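PDB 3T6Q: CD180 antigen from Mus musculus, which probably cooperates with MD-1 and TLR4 in the innate immune response of B cells to bacterial lipopolysaccharide, leading to NF-kappa-B activation. Local coordinates for residues A[505-510]-A[518-523]; A[526-531]-A[544-549]; A[552-557]-A[566-571]. All coordinates share one frame; numbering follows the deposited sequence.

In the fold
In 505-510/518-523 and 526-531/544-549 the short strand of a leucine-rich-repeat coil is backed by the returning chain, whereas in 552-557/566-571 the backing comes from cap helix 566-574. Interaction 1 lies in LRR 18 and interaction 2 starts in LRR 19, its second segment running just past the end of that repeat; their centres are about 7 Å apart, and strands 504-506 and 527-529 are parallel neighbours. Interaction 3 lies about 11 Å from interaction 2, centre to centre. All three are core contacts, but the chemistry shifts: aliphatic methyls alone in interaction 1, an isoleucine with a buried glutamine in interaction 2, and methyls against aromatic rings in interaction 3. S547 and W571 tie the last two together.

Interaction 1: A[505-510]-A[518-523]; sequences VDLSHN and EALSHL
V505 meets L520 across the interior of the coil: its CG1, set opposite the backbone N by a chi1 of -176°, lies 4.2 Å from L520 CD2. The backbone of V505 pairs with Y527 and N529 of the following strand, so the methyl is delivered inward from an extended chain. D506 points to the other side of the strand, and its carboxylate works locally. OD1 takes two bonds, from the S508 backbone N at 3.0 Å, close to the line of the C-O bond and nearly straight at 163°, and from S508 OG at 2.6 Å on the syn lone pair. The first of these is an Asx turn, which bends the chain as the strand ends. L507 turns back to the interior, where its CD1 reaches 4.3 Å from L520 CD1. The two branches of L520 are thus shared out, one to each inward residue of the strand. Behind that leucine the chain makes a type I turn from L520 to L523, closed by L523 N to L520 O at 3.1 Å; within it L523 CG sits 3.6 Å above the ring plane of H522. At the far end of 505-510, N510 folds inward and gives ND2 to L507 O over 3.1 Å, the donor standing above the carbonyl plane. The same amide also donates to L483 O, while its OD1 accepts from the backbone N atoms of C486 and L488; N533 in turn donates to L507 O. This buried amide, bonded from coil to coil and following the two inward aliphatic residues in sequence, is the asparagine ladder characteristic of the leucine-rich-repeat solenoid, seen here in LRR 18.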
# COMPACT_ATOMS: atom_id res chain seq x y z
N VAL A 505 -18.42 16.93 46.73
CA VAL A 505 -19.51 17.89 46.52
C VAL A 505 -19.11 18.77 45.38
O VAL A 505 -18.12 19.50 45.48
CB VAL A 505 -19.80 18.71 47.79
CG1 VAL A 505 -21.01 19.62 47.54
CG2 VAL A 505 -20.07 17.73 48.96
N ASP A 506 -19.82 18.61 44.25
CA ASP A 506 -19.54 19.43 43.08
C ASP A 506 -20.62 20.54 42.99
O ASP A 506 -21.81 20.26 42.76
CB ASP A 506 -19.55 18.50 41.86
CG ASP A 506 -19.18 19.20 40.59
OD1 ASP A 506 -19.10 20.44 40.51
OD2 ASP A 506 -18.94 18.46 39.64
N LEU A 507 -20.19 21.79 43.24
CA LEU A 507 -21.07 22.92 43.15
C LEU A 507 -20.60 23.83 42.03
O LEU A 507 -20.92 25.01 42.06
CB LEU A 507 -21.08 23.74 44.47
CG LEU A 507 -21.48 22.94 45.72
CD1 LEU A 507 -21.25 23.74 47.02
CD2 LEU A 507 -22.93 22.51 45.68
N SER A 508 -19.88 23.29 41.04
CA SER A 508 -19.27 24.14 40.03
C SER A 508 -20.33 24.70 39.05
O SER A 508 -21.44 24.19 38.98
CB SER A 508 -18.21 23.36 39.27
OG SER A 508 -18.74 22.21 38.62
N HIS A 509 -19.97 25.77 38.33
CA HIS A 509 -20.86 26.38 37.33
C HIS A 509 -22.18 26.79 37.88
O HIS A 509 -23.23 26.39 37.36
CB HIS A 509 -21.03 25.49 36.10
CG HIS A 509 -19.71 25.14 35.46
ND1 HIS A 509 -19.15 25.91 34.48
CD2 HIS A 509 -18.81 24.11 35.72
CE1 HIS A 509 -17.96 25.39 34.13
NE2 HIS A 509 -17.74 24.29 34.90
N ASN A 510 -22.12 27.56 38.96
CA ASN A 510 -23.27 28.24 39.51
C ASN A 510 -22.96 29.76 39.68
O ASN A 510 -22.04 30.28 39.04
CB ASN A 510 -23.75 27.59 40.81
CG ASN A 510 -24.43 26.24 40.56
OD1 ASN A 510 -25.47 26.15 39.90
ND2 ASN A 510 -23.83 25.18 41.08
N GLU A 518 -20.33 27.88 54.11
CA GLU A 518 -20.96 27.57 55.42
C GLU A 518 -21.87 26.32 55.44
O GLU A 518 -22.14 25.76 56.51
CB GLU A 518 -21.74 28.78 55.95
CG GLU A 518 -22.08 28.71 57.44
CD GLU A 518 -20.86 28.75 58.36
OE1 GLU A 518 -20.96 28.17 59.47
OE2 GLU A 518 -19.83 29.36 58.02
N ALA A 519 -22.36 25.92 54.27
CA ALA A 519 -23.18 24.72 54.13
C ALA A 519 -22.36 23.42 54.28
O ALA A 519 -22.95 22.36 54.47
CB ALA A 519 -23.87 24.74 52.76
N LEU A 520 -21.02 23.51 54.17
CA LEU A 520 -20.10 22.38 54.32
C LEU A 520 -19.42 22.36 55.69
O LEU A 520 -18.45 21.62 55.88
CB LEU A 520 -19.04 22.40 53.21
CG LEU A 520 -19.84 22.55 51.90
CD1 LEU A 520 -19.28 23.49 50.85
CD2 LEU A 520 -20.31 21.19 51.40
N SER A 521 -19.90 23.19 56.63
CA SER A 521 -19.18 23.40 57.89
C SER A 521 -19.01 22.13 58.74
O SER A 521 -18.01 22.00 59.42
CB SER A 521 -19.83 24.49 58.75
OG SER A 521 -21.08 24.07 59.26
N HIS A 522 -19.99 21.23 58.70
CA HIS A 522 -19.97 19.98 59.47
C HIS A 522 -19.16 18.88 58.85
O HIS A 522 -19.12 17.75 59.38
CB HIS A 522 -21.41 19.49 59.66
CG HIS A 522 -22.12 19.16 58.35
ND1 HIS A 522 -22.38 20.10 57.41
CD2 HIS A 522 -22.60 17.95 57.84
CE1 HIS A 522 -23.02 19.53 56.36
NE2 HIS A 522 -23.14 18.22 56.62
N LEU A 523 -18.53 19.13 57.70
CA LEU A 523 -17.85 18.04 56.98
C LEU A 523 -16.35 18.17 57.02
O LEU A 523 -15.83 19.28 57.06
CB LEU A 523 -18.33 17.98 55.51
CG LEU A 523 -19.82 17.67 55.33
CD1 LEU A 523 -20.24 18.06 53.90
CD2 LEU A 523 -20.14 16.19 55.62

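Interaction 2: A[526-531]-A[544-549]; sequences IYLNLA and PILSQQ
Q549 and I526 run alongside each other in the same direction where the chain leaving helix 543-547 returns against the start of strand 527-529 of the leucine-rich-repeat solenoid. I526, L528 and L546 belong to LRR 19; Q549 follows the helix, just past the repeat. The glutamine can be followed outward. Its CB rests 3.7 Å from the carbonyl O of I526. CG, beside the backbone N, comes within 4.0 Å of I526 CG1. A bend at the next torsion (chi2 -45°) keeps the chain close to the isoleucine instead of carrying it past, and CD approaches CG1 to 3.7 Å. The amide end comes close to the main chain at I526, while the aliphatic part of the residue packs on the isoleucine. I526 also touches V505 of the preceding coil. Further along the strand the contact is purely apolar: L528 and L546 face each other through their CD2 methyls, 4.5 Å apart, and L546 also packs on I552. The strand ends in an Asx turn, A531 N donating to N529 OD1 over 3.0 Å, tilted 34° from the carbonyl plane.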
# COMPACT_ATOMS: atom_id res chain seq x y z
N ILE A 526 -13.40 16.37 52.58
CA ILE A 526 -14.15 16.25 51.31
C ILE A 526 -13.39 16.75 50.08
O ILE A 526 -12.37 17.46 50.16
CB ILE A 526 -15.57 16.89 51.39
CG1 ILE A 526 -15.53 18.43 51.14
CG2 ILE A 526 -16.24 16.54 52.72
CD1 ILE A 526 -16.92 19.07 51.04
N TYR A 527 -13.89 16.36 48.91
CA TYR A 527 -13.52 17.04 47.66
C TYR A 527 -14.65 18.05 47.38
O TYR A 527 -15.83 17.69 47.39
CB TYR A 527 -13.39 16.05 46.52
CG TYR A 527 -13.24 16.74 45.17
CD1 TYR A 527 -12.00 17.17 44.72
CD2 TYR A 527 -14.37 16.94 44.34
CE1 TYR A 527 -11.86 17.78 43.47
CE2 TYR A 527 -14.25 17.57 43.11
CZ TYR A 527 -13.00 17.97 42.68
OH TYR A 527 -12.90 18.60 41.47
N LEU A 528 -14.27 19.32 47.17
CA LEU A 528 -15.24 20.42 47.07
C LEU A 528 -14.91 21.19 45.81
O LEU A 528 -13.88 21.86 45.74
CB LEU A 528 -15.15 21.35 48.25
CG LEU A 528 -16.01 22.64 48.15
CD1 LEU A 528 -17.49 22.34 47.97
CD2 LEU A 528 -15.80 23.48 49.41
N ASN A 529 -15.75 21.05 44.79
CA ASN A 529 -15.52 21.77 43.54
C ASN A 529 -16.37 23.02 43.52
O ASN A 529 -17.59 22.94 43.45
CB ASN A 529 -15.87 20.86 42.34
CG ASN A 529 -15.42 21.45 41.02
OD1 ASN A 529 -14.92 22.57 40.96
ND2 ASN A 529 -15.62 20.69 39.94
N LEU A 530 -15.71 24.19 43.62
CA LEU A 530 -16.38 25.48 43.53
C LEU A 530 -16.02 26.21 42.22
O LEU A 530 -16.16 27.43 42.14
CB LEU A 530 -16.04 26.38 44.75
CG LEU A 530 -16.81 25.89 46.00
CD1 LEU A 530 -16.28 26.48 47.30
CD2 LEU A 530 -18.28 26.17 45.87
N ALA A 531 -15.54 25.48 41.20
CA ALA A 531 -15.09 26.13 39.97
C ALA A 531 -16.22 26.92 39.34
O ALA A 531 -17.40 26.51 39.45
CB ALA A 531 -14.55 25.10 38.96
N PRO A 544 -11.52 28.15 58.43
CA PRO A 544 -11.41 26.84 59.09
C PRO A 544 -12.21 25.77 58.35
O PRO A 544 -11.84 24.58 58.39
CB PRO A 544 -11.97 27.10 60.49
CG PRO A 544 -11.82 28.57 60.70
CD PRO A 544 -12.03 29.19 59.35
N ILE A 545 -13.29 26.17 57.67
CA ILE A 545 -14.11 25.19 56.94
C ILE A 545 -13.29 24.64 55.78
O ILE A 545 -13.25 23.43 55.58
CB ILE A 545 -15.46 25.77 56.47
CG1 ILE A 545 -16.29 26.15 57.71
CG2 ILE A 545 -16.19 24.74 55.57
CD1 ILE A 545 -17.46 27.07 57.42
N LEU A 546 -12.66 25.52 55.01
CA LEU A 546 -11.71 25.13 53.96
C LEU A 546 -10.55 24.23 54.45
O LEU A 546 -10.20 23.26 53.77
CB LEU A 546 -11.15 26.39 53.29
CG LEU A 546 -12.23 27.17 52.52
CD1 LEU A 546 -11.57 28.28 51.72
CD2 LEU A 546 -12.98 26.24 51.57
N SER A 547 -9.97 24.57 55.61
CA SER A 547 -8.86 23.79 56.19
C SER A 547 -9.22 22.34 56.48
O SER A 547 -8.37 21.47 56.35
CB SER A 547 -8.37 24.45 57.49
OG SER A 547 -7.61 25.60 57.15
N GLN A 548 -10.47 22.11 56.90
CA GLN A 548 -11.02 20.78 57.18
C GLN A 548 -11.06 19.84 55.98
O GLN A 548 -11.11 18.62 56.17
CB GLN A 548 -12.45 20.89 57.67
CG GLN A 548 -12.61 21.43 59.06
CD GLN A 548 -14.03 21.84 59.37
OE1 GLN A 548 -15.00 21.38 58.74
NE2 GLN A 548 -14.17 22.71 60.36
N GLN A 549 -11.08 20.38 54.76
CA GLN A 549 -11.28 19.56 53.56
C GLN A 549 -9.99 19.04 52.94
O GLN A 549 -8.90 19.55 53.25
CB GLN A 549 -12.10 20.35 52.48
CG GLN A 549 -13.31 21.10 53.03
CD GLN A 549 -14.16 20.31 54.02
OE1 GLN A 549 -14.91 20.89 54.82
NE2 GLN A 549 -14.09 18.99 53.96

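Interaction 3: A[552-557]-A[566-571]; sequences INLRQN and IYFLEW
The backbones stay far apart, and the gap is spanned by two ring-and-methyl pairs: the closest CA atoms, L554 with F568 and I552 with W571, are 12.1 and 12.7 Å apart, and single methyl groups touch the rings between them. F568 and W571 are three residues apart on one helix, and each has CG anti to the backbone N (chi1 174° and 178°), so both rings extend from the same helical face toward the strand. L554 comes head-on to F568, placing CD1 3.8 Å from CZ and 4.2 Å from CE2 in an oblique approach. I552 instead crosses the indole at a slant, its CD1 lying near the ring plane at the edge and 3.9 Å from CH2. Neither contact is a stack, and both are buried. The polar corner of the indole is satisfied elsewhere: W571 NE1 bonds to OG of S547, which holds the large ring system against helix 543-547, where L546 also packs on it. This is the arrangement of a C-terminal leucine-rich-repeat cap, in which helix 566-574, within the LRRCT, covers the interior left by the last coils of the solenoid; L543 and I538 complete the surroundings of F568. The turn after strand 551-553 keeps the features of a repeat. N553 OD1 accepts from R555 N at 3.0 Å, an Asx turn, and N557 ND2 reaches L554 O at 3.1 Å, above the carbonyl plane. N557 continues the buried asparagine ladder, donating also to L530 O and accepting from I535 N through OD1. From the turn, the guanidinium of R555 forms salt bridges with D581 and D584, tying the turn to the chain that follows the helix.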
# COMPACT_ATOMS: atom_id res chain seq x y z
N ILE A 552 -9.98 21.45 47.30
CA ILE A 552 -10.93 22.48 46.91
C ILE A 552 -10.49 23.02 45.56
O ILE A 552 -9.28 23.27 45.35
CB ILE A 552 -10.91 23.63 47.93
CG1 ILE A 552 -11.24 23.12 49.32
CG2 ILE A 552 -11.89 24.75 47.56
CD1 ILE A 552 -10.23 23.58 50.31
N ASN A 553 -11.45 23.18 44.65
CA ASN A 553 -11.22 23.79 43.34
C ASN A 553 -11.94 25.14 43.26
O ASN A 553 -13.17 25.19 43.28
CB ASN A 553 -11.68 22.86 42.20
CG ASN A 553 -11.15 23.27 40.83
OD1 ASN A 553 -11.00 24.47 40.54
ND2 ASN A 553 -10.91 22.29 39.95
N LEU A 554 -11.15 26.21 43.19
CA LEU A 554 -11.66 27.57 43.09
C LEU A 554 -11.30 28.23 41.76
O LEU A 554 -11.37 29.46 41.63
CB LEU A 554 -11.09 28.39 44.26
CG LEU A 554 -11.75 28.14 45.60
CD1 LEU A 554 -10.80 28.58 46.73
CD2 LEU A 554 -13.11 28.87 45.63
N ARG A 555 -10.90 27.43 40.76
CA ARG A 555 -10.59 28.01 39.45
C ARG A 555 -11.80 28.79 38.86
O ARG A 555 -12.97 28.52 39.20
CB ARG A 555 -10.13 26.88 38.50
CG ARG A 555 -11.28 26.09 37.90
CD ARG A 555 -10.72 24.98 37.03
NE ARG A 555 -10.27 25.52 35.77
CZ ARG A 555 -9.49 24.88 34.90
NH1 ARG A 555 -9.09 23.64 35.16
NH2 ARG A 555 -9.13 25.46 33.78
N GLN A 556 -11.49 29.80 38.02
CA GLN A 556 -12.49 30.56 37.30
C GLN A 556 -13.51 31.22 38.24
O GLN A 556 -14.71 31.23 37.98
CB GLN A 556 -13.15 29.68 36.22
CG GLN A 556 -12.20 29.43 35.04
CD GLN A 556 -12.76 28.46 34.00
OE1 GLN A 556 -12.49 27.26 34.05
NE2 GLN A 556 -13.53 28.98 33.06
N ASN A 557 -13.01 31.70 39.38
CA ASN A 557 -13.80 32.63 40.21
C ASN A 557 -13.24 34.06 40.15
O ASN A 557 -12.04 34.24 39.95
CB ASN A 557 -13.86 32.13 41.64
CG ASN A 557 -14.90 31.05 41.80
OD1 ASN A 557 -16.07 31.34 41.99
ND2 ASN A 557 -14.47 29.78 41.68
N ILE A 566 -6.96 39.63 52.57
CA ILE A 566 -5.60 39.13 52.96
C ILE A 566 -5.62 37.82 53.68
O ILE A 566 -4.72 37.03 53.45
CB ILE A 566 -4.71 39.99 53.93
CG1 ILE A 566 -5.44 41.14 54.55
CG2 ILE A 566 -3.31 40.23 53.36
CD1 ILE A 566 -6.33 40.67 55.65
N TYR A 567 -6.59 37.59 54.57
CA TYR A 567 -6.67 36.34 55.34
C TYR A 567 -6.80 35.10 54.44
O TYR A 567 -6.10 34.09 54.64
CB TYR A 567 -7.77 36.39 56.40
CG TYR A 567 -7.41 37.38 57.49
CD1 TYR A 567 -6.31 37.14 58.32
CD2 TYR A 567 -8.11 38.56 57.65
CE1 TYR A 567 -5.94 38.05 59.30
CE2 TYR A 567 -7.76 39.47 58.63
CZ TYR A 567 -6.67 39.22 59.44
OH TYR A 567 -6.32 40.12 60.42
N PHE A 568 -7.64 35.20 53.42
CA PHE A 568 -7.69 34.14 52.44
C PHE A 568 -6.39 34.00 51.65
O PHE A 568 -5.92 32.89 51.42
CB PHE A 568 -8.90 34.29 51.48
CG PHE A 568 -8.90 33.27 50.37
CD1 PHE A 568 -8.64 33.64 49.06
CD2 PHE A 568 -9.11 31.92 50.66
CE1 PHE A 568 -8.62 32.69 48.04
CE2 PHE A 568 -9.08 30.97 49.66
CZ PHE A 568 -8.83 31.35 48.35
N LEU A 569 -5.83 35.12 51.18
CA LEU A 569 -4.58 35.12 50.40
C LEU A 569 -3.41 34.44 51.14
O LEU A 569 -2.68 33.64 50.55
CB LEU A 569 -4.20 36.54 49.96
CG LEU A 569 -5.19 37.21 49.00
CD1 LEU A 569 -4.90 38.71 48.85
CD2 LEU A 569 -5.20 36.50 47.65
N GLU A 570 -3.26 34.75 52.42
CA GLU A 570 -2.26 34.10 53.29
C GLU A 570 -2.54 32.58 53.44
O GLU A 570 -1.63 31.74 53.29
CB GLU A 570 -2.26 34.79 54.66
CG GLU A 570 -1.49 36.13 54.63
CD GLU A 570 -1.61 36.97 55.90
OE1 GLU A 570 -2.06 36.46 56.95
OE2 GLU A 570 -1.26 38.17 55.86
N TRP A 571 -3.81 32.24 53.69
CA TRP A 571 -4.26 30.86 53.78
C TRP A 571 -3.93 30.11 52.52
O TRP A 571 -3.46 28.96 52.59
CB TRP A 571 -5.77 30.80 54.08
CG TRP A 571 -6.35 29.41 54.15
CD1 TRP A 571 -6.59 28.66 55.29
CD2 TRP A 571 -6.79 28.56 53.03
NE1 TRP A 571 -7.12 27.44 54.97
CE2 TRP A 571 -7.25 27.31 53.63
CE3 TRP A 571 -6.81 28.69 51.66
CZ2 TRP A 571 -7.74 26.25 52.86
CZ3 TRP A 571 -7.30 27.61 50.88
CH2 TRP A 571 -7.75 26.42 51.48